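Fe(2+) transporter FeoB (Legionella pneumophila, PDB 3IBY) probably transports ferrous iron across the bacterial inner membrane in a GTP-driven uptake system, this chain being its cytosolic part with the GTP-binding G domain. Local coordinates at residues 19-24 / 41-46; 132-137 / 251-256; 140-145 / 158-163. All coordinates share one frame; numbering follows the deposited sequence.

Interaction 1: residues 19-24 / 41-46; sequences NALTNA and GEFLLG
Phe-43, on strand 37-45, lies against the last turn of helix 14-22 and meets it mainly through Leu-21. Followed outward, its side chain passes from a backbone carbonyl to a hydrocarbon surface. CB is 3.4 Å from Leu-21 O, and CG and CD1 still lie beside that oxygen, which approaches the ring obliquely. Farther out, CE1 is 4.1 Å from Leu-21 CB, and CZ reaches the methyl Leu-21 CD2. CG of Phe-43 stands between its own backbone N and carbonyl carbon (chi1 61°), which keeps the inner ring atoms by Leu-21 O while CE1 and CZ reach the leucine side chain. A long, flat residue suits this place because one side chain can span both the polar end of a helix turn and the leucine on it; Leu-21, branched at its tip, offers the ring CB as well as a methyl.

Thr-22 lies beside Gly-41 and Glu-42, approaching them with CG2 and its backbone O. The methyl CG2 is 4.2 Å from Gly-41 C, while OG1 is turned back to the helix, hydrogen-bonded to Phe-18 O. Gly-41, without a side chain, suits this close approach: its backbone lies directly beside the threonine methyl. No direct hydrogen bond joins the two segments. Instead a water donates to Glu-42 O at 2.8 Å and, over a longer distance, to Thr-22 O, bridging two carbonyls that cannot bond to each other. Glu-42 itself points its CB away from the helix, and its carboxylate forms a salt bridge with Arg-27.

The contact is largely buried. Strand 37-45 pairs with strand 48-54 through Gly-41 and Phe-43, Leu-21 also packs on Ile-52 of that strand, and helix 154-162 adds Gln-158 and Leu-161 against the Phe-43 ring.

Interaction 2: residues 132-137 / 251-256; sequences TEKLES and TLVQKK
Val-253, near the end of helix 234-253, presses one methyl against the backbone of helix 132-139 between Lys-134 and Leu-135. This is the tight part of the contact. CG2 lies 3.2 Å from Leu-135 N, a very close approach made with the valine in an unusual rotation (chi1 143°); it may be strained, and its exact length is doubtful. The two methyls share Leu-135 CB, CG1 at 4.1 Å from it, and CG2 also lies against Lys-134 CB. A beta-branched valine suits the place, being short enough to let the backbones draw near: Leu-135 CA and Val-253 CA are 6.0 Å apart. Leu-135 keeps CG trans to its backbone N (chi1 -179°), and its buried branch packs on Val-143 of strand 143-145.

Toward solvent the contact thins out. Lys-134 takes part with the aliphatic base of its chain: CG lies 3.8 Å from Val-253 CG2 and 4.2 Å from Leu-252 O. A bend at chi2 (77°) then carries the rest of the chain along the exposed side. Such a residue fits a boundary, apolar near the backbone and charged at its end. Leu-252 directs its CB at the helix but stays loosely placed, that CB coming no closer than 4.9 Å, to Lys-134 CG.

No hydrogen bond crosses between the segments. The chain then runs on as strand 254-255, which pairs antiparallel with strand 129-130; Val-253 touches Ile-130 there and Leu-96 of helix 96-106. The C-terminal helix is thereby fastened to the G domain beside helix 132-139.

Interaction 3: residues 140-145 / 158-163; sequences GCSVIP and QQSLLH
A small contact of mixed polar and apolar character at the surface joins strand 143-145, at the edge of the central sheet, to helix 154-162, which follows it in the chain. Ser-160 is the meeting point, touched by Ser-142 and Ile-144. The two serine hydroxyls approach each other, Ser-142 OG lying 3.3 Å from Ser-160 OG, and Ser-142 CB is almost as near to the same oxygen. Ser-160 OG extends trans to its own backbone N (chi1 -166°), which sends it out from the helix toward the strand. Serine fits here because its short side chain puts a hydroxyl close to the backbone, where it can meet both the neighbouring side chain and water; Ser-142 CA and Ser-160 CA are 7.3 Å apart.

The apolar share falls to Ile-144. Its CG1 and CD1 both lie alongside the serine, CD1 being 4.0 Å from Ser-160 CB. With CG1 trans to the carbonyl carbon (chi1 -61°), this longer branch of the isoleucine reaches the helix. The side chain thus gives the partly exposed serine a hydrocarbon neighbour.

A water extends the polar side. It is hydrogen-bonded to Ser-142 OG and donates to Ser-160 O at 2.9 Å, with a weak bond to His-163 O. These two carbonyls lie near the end of helix 154-162, so the water ties Ser-142 to that region.

Ser-142 and Ile-144 hydrogen-bond through their backbones to strand 113-118, whose Val-114 also packs against Ser-142 and Ser-160. The arrangement is that of the last strand and following helix of a P-loop GTPase domain: the connection between them carries Gln-147, Ala-148 and His-149, predicted to bind GTP.

Interaction 1 is largely buried, interaction 2 partly so, and interaction 3 lies at the surface. Their chemistry follows: an aromatic ring against leucine in the first, a valine methyl wedged on a helix backbone in the second, two neighbouring serine hydroxyls, an isoleucine and a water in the third. Interactions 1 and 3 reach the same sheet from well-separated strands, yet touch, because Phe-43 and Leu-45 pack on Gln-158, Leu-161 and Leu-162 of helix 154-162. Interactions 2 and 3 are joined by Glu-136, whose OE1 probably accepts a hydrogen bond from Val-143 N. Interactions 1 and 2 do not meet, their nearest atoms being about 16 Å apart; interaction 2 alone brings in the C-terminal helix.

Interaction 1: residues 19-24 / 41-46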
loop_
_atom_site.group_PDB
_atom_site.type_symbol
_atom_site.label_atom_id
_atom_site.label_comp_id
_atom_site.label_asym_id
_atom_site.label_seq_id
_atom_site.Cartn_x
_atom_site.Cartn_y
_atom_site.Cartn_z
ATOM N N ASN A 19 16.777 2.682 -6.504
ATOM C CA ASN A 19 18.173 2.964 -6.855
ATOM C C ASN A 19 18.581 4.380 -6.397
ATOM O O ASN A 19 19.710 4.625 -5.950
ATOM C CB ASN A 19 18.404 2.845 -8.349
ATOM C CG ASN A 19 18.282 1.434 -8.865
ATOM O OD1 ASN A 19 18.479 0.462 -8.157
ATOM N ND2 ASN A 19 17.947 1.327 -10.138
ATOM N N ALA A 20 17.637 5.295 -6.528
ATOM C CA ALA A 20 17.859 6.652 -6.203
ATOM C C ALA A 20 18.162 6.753 -4.690
ATOM O O ALA A 20 19.088 7.462 -4.273
ATOM C CB ALA A 20 16.643 7.443 -6.576
ATOM N N LEU A 21 17.414 6.014 -3.873
ATOM C CA LEU A 21 17.588 6.072 -2.418
ATOM C C LEU A 21 18.853 5.351 -1.959
ATOM O O LEU A 21 19.584 5.857 -1.149
ATOM C CB LEU A 21 16.384 5.439 -1.751
ATOM C CG LEU A 21 15.038 6.176 -1.822
ATOM C CD1 LEU A 21 14.008 5.250 -1.291
ATOM C CD2 LEU A 21 15.008 7.391 -1.000
ATOM N N THR A 22 19.138 4.186 -2.519
ATOM C CA THR A 22 20.166 3.302 -1.964
ATOM C C THR A 22 21.520 3.353 -2.678
ATOM O O THR A 22 22.509 2.966 -2.118
ATOM C CB THR A 22 19.643 1.886 -1.990
ATOM O OG1 THR A 22 19.602 1.424 -3.342
ATOM C CG2 THR A 22 18.232 1.879 -1.447
ATOM N N ASN A 23 21.543 3.807 -3.920
ATOM C CA ASN A 23 22.744 3.912 -4.717
ATOM C C ASN A 23 23.497 2.614 -4.841
ATOM O O ASN A 23 22.907 1.661 -5.298
ATOM C CB ASN A 23 23.577 5.048 -4.202
ATOM C CG ASN A 23 22.792 6.385 -4.141
ATOM O OD1 ASN A 23 22.694 7.010 -3.073
ATOM N ND2 ASN A 23 22.232 6.811 -5.285
ATOM N N ALA A 24 24.778 2.530 -4.476
ATOM C CA ALA A 24 25.508 1.259 -4.611
ATOM C C ALA A 24 25.305 0.410 -3.362
ATOM O O ALA A 24 25.708 -0.764 -3.302
ATOM C CB ALA A 24 26.971 1.507 -4.842
ATOM N N GLY A 41 18.420 -2.606 0.538
ATOM C CA GLY A 41 19.468 -1.606 0.633
ATOM C C GLY A 41 19.305 -0.616 1.800
ATOM O O GLY A 41 18.398 -0.717 2.617
ATOM N N GLU A 42 20.208 0.351 1.883
ATOM C CA GLU A 42 20.164 1.280 2.985
ATOM C C GLU A 42 20.807 2.635 2.630
ATOM O O GLU A 42 21.606 2.742 1.698
ATOM C CB GLU A 42 20.755 0.634 4.254
ATOM C CG GLU A 42 22.196 0.020 4.114
ATOM C CD GLU A 42 22.219 -1.261 3.315
ATOM O OE1 GLU A 42 21.301 -2.075 3.530
ATOM O OE2 GLU A 42 23.123 -1.450 2.458
ATOM N N PHE A 43 20.394 3.685 3.326
ATOM C CA PHE A 43 21.074 4.939 3.193
ATOM C C PHE A 43 21.159 5.637 4.533
ATOM O O PHE A 43 20.363 5.389 5.417
ATOM C CB PHE A 43 20.419 5.807 2.111
ATOM C CG PHE A 43 18.987 6.159 2.377
ATOM C CD1 PHE A 43 17.974 5.272 2.077
ATOM C CD2 PHE A 43 18.649 7.385 2.916
ATOM C CE1 PHE A 43 16.656 5.593 2.321
ATOM C CE2 PHE A 43 17.319 7.740 3.142
ATOM C CZ PHE A 43 16.314 6.838 2.849
ATOM N N LEU A 44 22.167 6.488 4.683
ATOM C CA LEU A 44 22.260 7.365 5.824
ATOM C C LEU A 44 21.491 8.646 5.539
ATOM O O LEU A 44 21.426 9.092 4.400
ATOM C CB LEU A 44 23.721 7.654 6.131
ATOM C CG LEU A 44 24.484 6.462 6.698
ATOM C CD1 LEU A 44 25.990 6.778 6.842
ATOM C CD2 LEU A 44 23.882 5.998 8.020
ATOM N N LEU A 45 20.881 9.214 6.577
ATOM C CA LEU A 45 20.081 10.425 6.462
ATOM C C LEU A 45 20.391 11.219 7.694
ATOM O O LEU A 45 19.609 11.302 8.663
ATOM C CB LEU A 45 18.605 10.090 6.359
ATOM C CG LEU A 45 17.672 11.273 6.030
ATOM C CD1 LEU A 45 18.393 12.397 5.265
ATOM C CD2 LEU A 45 16.412 10.801 5.254
ATOM N N GLY A 46 21.582 11.798 7.642
ATOM C CA GLY A 46 22.257 12.328 8.807
ATOM C C GLY A 46 22.865 11.161 9.558
ATOM O O GLY A 46 23.528 10.291 8.962
HETATM O O HOH W 1 23.269 4.648 0.560
#

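Interaction 2: residues 132-137 / 251-256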
loop_
_atom_site.group_PDB
_atom_site.type_symbol
_atom_site.label_atom_id
_atom_site.label_comp_id
_atom_site.label_asym_id
_atom_site.label_seq_id
_atom_site.Cartn_x
_atom_site.Cartn_y
_atom_site.Cartn_z
ATOM N N THR A 132 -1.590 18.233 -5.372
ATOM C CA THR A 132 -0.871 17.468 -4.360
ATOM C C THR A 132 -1.330 17.738 -2.930
ATOM O O THR A 132 -1.387 16.825 -2.090
ATOM C CB THR A 132 0.625 17.771 -4.499
ATOM O OG1 THR A 132 1.148 16.889 -5.504
ATOM C CG2 THR A 132 1.404 17.640 -3.133
ATOM N N GLU A 133 -1.624 19.007 -2.664
ATOM C CA GLU A 133 -2.081 19.451 -1.360
ATOM C C GLU A 133 -3.449 18.856 -1.084
ATOM O O GLU A 133 -3.737 18.517 0.061
ATOM C CB GLU A 133 -2.113 20.988 -1.264
ATOM C CG GLU A 133 -0.798 21.675 -1.797
ATOM C CD GLU A 133 -0.429 23.005 -1.113
ATOM O OE1 GLU A 133 0.737 23.098 -0.641
ATOM O OE2 GLU A 133 -1.292 23.938 -1.047
ATOM N N LYS A 134 -4.272 18.691 -2.124
ATOM C CA LYS A 134 -5.622 18.150 -1.930
ATOM C C LYS A 134 -5.574 16.636 -1.741
ATOM O O LYS A 134 -6.247 16.101 -0.882
ATOM C CB LYS A 134 -6.555 18.574 -3.073
ATOM C CG LYS A 134 -8.051 18.258 -2.888
ATOM C CD LYS A 134 -8.825 19.188 -1.938
ATOM C CE LYS A 134 -10.180 18.545 -1.499
ATOM N NZ LYS A 134 -11.103 19.386 -0.658
ATOM N N LEU A 135 -4.765 15.957 -2.535
ATOM C CA LEU A 135 -4.563 14.504 -2.406
ATOM C C LEU A 135 -4.086 14.147 -1.003
ATOM O O LEU A 135 -4.645 13.284 -0.337
ATOM C CB LEU A 135 -3.555 14.041 -3.437
ATOM C CG LEU A 135 -3.245 12.543 -3.462
ATOM C CD1 LEU A 135 -4.531 11.733 -3.607
ATOM C CD2 LEU A 135 -2.248 12.223 -4.574
ATOM N N GLU A 136 -3.083 14.876 -0.544
ATOM C CA GLU A 136 -2.582 14.736 0.814
ATOM C C GLU A 136 -3.670 15.021 1.855
ATOM O O GLU A 136 -3.797 14.304 2.853
ATOM C CB GLU A 136 -1.335 15.635 1.023
ATOM C CG GLU A 136 -0.802 15.667 2.469
ATOM C CD GLU A 136 0.613 16.290 2.626
ATOM O OE1 GLU A 136 1.550 16.030 1.833
ATOM O OE2 GLU A 136 0.778 17.055 3.598
ATOM N N SER A 137 -4.463 16.055 1.641
ATOM C CA SER A 137 -5.514 16.391 2.604
ATOM C C SER A 137 -6.515 15.236 2.685
ATOM O O SER A 137 -6.902 14.824 3.765
ATOM C CB SER A 137 -6.219 17.685 2.214
ATOM O OG SER A 137 -7.179 18.052 3.204
ATOM N N THR A 251 -11.340 12.280 -8.951
ATOM C CA THR A 251 -12.155 13.383 -9.503
ATOM C C THR A 251 -11.966 14.759 -8.768
ATOM O O THR A 251 -12.138 15.801 -9.357
ATOM C CB THR A 251 -13.657 12.961 -9.564
ATOM O OG1 THR A 251 -14.013 12.330 -8.338
ATOM C CG2 THR A 251 -13.924 11.936 -10.673
ATOM N N LEU A 252 -11.588 14.751 -7.498
ATOM C CA LEU A 252 -11.264 15.975 -6.743
ATOM C C LEU A 252 -9.833 16.510 -6.977
ATOM O O LEU A 252 -9.541 17.681 -6.747
ATOM C CB LEU A 252 -11.438 15.703 -5.239
ATOM C CG LEU A 252 -12.860 15.437 -4.727
ATOM C CD1 LEU A 252 -12.854 14.822 -3.348
ATOM C CD2 LEU A 252 -13.635 16.722 -4.731
ATOM N N VAL A 253 -8.938 15.648 -7.425
ATOM C CA VAL A 253 -7.525 15.966 -7.401
ATOM C C VAL A 253 -6.912 16.017 -8.805
ATOM O O VAL A 253 -5.900 16.684 -9.033
ATOM C CB VAL A 253 -6.770 14.945 -6.496
ATOM C CG1 VAL A 253 -5.391 14.604 -7.075
ATOM C CG2 VAL A 253 -6.676 15.468 -5.062
ATOM N N GLN A 254 -7.533 15.344 -9.755
ATOM C CA GLN A 254 -6.911 15.166 -11.043
ATOM C C GLN A 254 -7.817 15.703 -12.118
ATOM O O GLN A 254 -8.982 15.318 -12.171
ATOM C CB GLN A 254 -6.694 13.690 -11.258
ATOM C CG GLN A 254 -6.257 13.284 -12.627
ATOM C CD GLN A 254 -5.552 11.944 -12.551
ATOM O OE1 GLN A 254 -6.104 10.909 -12.898
ATOM N NE2 GLN A 254 -4.346 11.957 -12.023
ATOM N N LYS A 255 -7.293 16.576 -12.973
ATOM C CA LYS A 255 -7.997 16.925 -14.193
ATOM C C LYS A 255 -7.236 16.459 -15.441
ATOM O O LYS A 255 -5.995 16.512 -15.508
ATOM C CB LYS A 255 -8.352 18.419 -14.267
ATOM C CG LYS A 255 -7.600 19.330 -13.304
ATOM C CD LYS A 255 -8.044 20.800 -13.480
ATOM C CE LYS A 255 -6.881 21.689 -13.884
ATOM N NZ LYS A 255 -5.952 21.766 -12.750
ATOM N N LYS A 256 -8.038 15.991 -16.407
ATOM C CA LYS A 256 -7.599 15.528 -17.731
ATOM C C LYS A 256 -6.628 14.349 -17.621
ATOM O O LYS A 256 -6.727 13.531 -16.696
ATOM C CB LYS A 256 -7.006 16.680 -18.552
ATOM C CG LYS A 256 -7.906 17.936 -18.622
ATOM C CD LYS A 256 -8.533 18.167 -20.015
ATOM C CE LYS A 256 -9.832 17.385 -20.213
ATOM N NZ LYS A 256 -10.591 17.938 -21.377
ATOM O OXT LYS A 256 -5.740 14.187 -18.463
#

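Interaction 3: residues 140-145 / 158-163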
loop_
_atom_site.group_PDB
_atom_site.type_symbol
_atom_site.label_atom_id
_atom_site.label_comp_id
_atom_site.label_asym_id
_atom_site.label_seq_id
_atom_site.Cartn_x
_atom_site.Cartn_y
_atom_site.Cartn_z
ATOM N N GLY A 140 -4.713 11.767 4.049
ATOM C CA GLY A 140 -4.177 11.834 5.410
ATOM C C GLY A 140 -2.732 11.393 5.615
ATOM O O GLY A 140 -2.354 11.064 6.710
ATOM N N CYS A 141 -1.912 11.382 4.573
ATOM C CA CYS A 141 -0.468 11.113 4.720
ATOM C C CYS A 141 0.322 12.038 3.827
ATOM O O CYS A 141 -0.223 12.537 2.845
ATOM C CB CYS A 141 -0.152 9.697 4.310
ATOM S SG CYS A 141 -0.323 9.354 2.524
ATOM N N SER A 142 1.603 12.254 4.149
ATOM C CA SER A 142 2.488 12.978 3.245
ATOM C C SER A 142 2.392 12.395 1.851
ATOM O O SER A 142 2.453 11.162 1.679
ATOM C CB SER A 142 3.941 12.877 3.682
ATOM O OG SER A 142 4.111 13.472 4.950
ATOM N N VAL A 143 2.194 13.289 0.881
ATOM C CA VAL A 143 2.261 12.953 -0.554
ATOM C C VAL A 143 3.421 13.779 -1.120
ATOM O O VAL A 143 3.394 15.005 -1.043
ATOM C CB VAL A 143 0.941 13.266 -1.301
ATOM C CG1 VAL A 143 1.015 12.728 -2.701
ATOM C CG2 VAL A 143 -0.243 12.679 -0.594
ATOM N N ILE A 144 4.461 13.103 -1.606
ATOM C CA ILE A 144 5.707 13.776 -1.947
ATOM C C ILE A 144 5.938 13.568 -3.423
ATOM O O ILE A 144 6.231 12.448 -3.857
ATOM C CB ILE A 144 6.927 13.243 -1.141
ATOM C CG1 ILE A 144 6.731 13.446 0.389
ATOM C CG2 ILE A 144 8.234 13.890 -1.645
ATOM C CD1 ILE A 144 6.805 14.888 0.916
ATOM N N PRO A 145 5.762 14.629 -4.209
ATOM C CA PRO A 145 5.986 14.588 -5.641
ATOM C C PRO A 145 7.461 14.434 -5.972
ATOM O O PRO A 145 8.280 15.165 -5.408
ATOM C CB PRO A 145 5.518 15.955 -6.116
ATOM C CG PRO A 145 4.748 16.546 -4.996
ATOM C CD PRO A 145 5.155 15.889 -3.758
ATOM N N GLN A 158 13.120 11.859 1.474
ATOM C CA GLN A 158 14.032 11.446 2.527
ATOM C C GLN A 158 13.619 12.165 3.777
ATOM O O GLN A 158 13.417 11.558 4.780
ATOM C CB GLN A 158 15.474 11.787 2.166
ATOM C CG GLN A 158 16.154 10.843 1.135
ATOM C CD GLN A 158 17.491 11.427 0.610
ATOM O OE1 GLN A 158 17.806 12.583 0.868
ATOM N NE2 GLN A 158 18.264 10.630 -0.107
ATOM N N GLN A 159 13.488 13.474 3.708
ATOM C CA GLN A 159 13.135 14.257 4.886
ATOM C C GLN A 159 11.829 13.737 5.507
ATOM O O GLN A 159 11.778 13.405 6.685
ATOM C CB GLN A 159 13.018 15.730 4.529
ATOM C CG GLN A 159 13.688 16.626 5.531
ATOM C CD GLN A 159 15.165 16.326 5.652
ATOM O OE1 GLN A 159 15.830 16.049 4.646
ATOM N NE2 GLN A 159 15.681 16.336 6.884
ATOM N N SER A 160 10.795 13.600 4.687
ATOM C CA SER A 160 9.526 13.056 5.130
ATOM C C SER A 160 9.630 11.648 5.766
ATOM O O SER A 160 8.758 11.265 6.555
ATOM C CB SER A 160 8.596 12.997 3.930
ATOM O OG SER A 160 7.271 12.792 4.326
ATOM N N LEU A 161 10.672 10.882 5.448
ATOM C CA LEU A 161 10.901 9.599 6.112
ATOM C C LEU A 161 11.169 9.673 7.579
ATOM O O LEU A 161 10.720 8.826 8.318
ATOM C CB LEU A 161 12.091 8.898 5.535
ATOM C CG LEU A 161 11.752 8.075 4.332
ATOM C CD1 LEU A 161 12.991 7.277 4.067
ATOM C CD2 LEU A 161 10.535 7.195 4.601
ATOM N N LEU A 162 11.951 10.654 7.989
ATOM C CA LEU A 162 12.244 10.857 9.391
ATOM C C LEU A 162 11.019 11.225 10.236
ATOM O O LEU A 162 11.037 11.046 11.443
ATOM C CB LEU A 162 13.295 11.957 9.547
ATOM C CG LEU A 162 14.694 11.617 9.063
ATOM C CD1 LEU A 162 15.564 12.858 9.166
ATOM C CD2 LEU A 162 15.273 10.475 9.865
ATOM N N HIS A 163 9.977 11.770 9.621
ATOM C CA HIS A 163 8.764 12.157 10.357
ATOM C C HIS A 163 7.581 11.270 9.944
ATOM O O HIS A 163 6.427 11.698 9.971
ATOM C CB HIS A 163 8.441 13.636 10.121
ATOM C CG HIS A 163 9.651 14.510 10.036
ATOM N ND1 HIS A 163 10.555 14.631 11.069
ATOM C CD2 HIS A 163 10.110 15.308 9.041
ATOM C CE1 HIS A 163 11.515 15.471 10.717
ATOM N NE2 HIS A 163 11.271 15.893 9.490
HETATM O O HOH W 2 6.213 12.452 7.221
#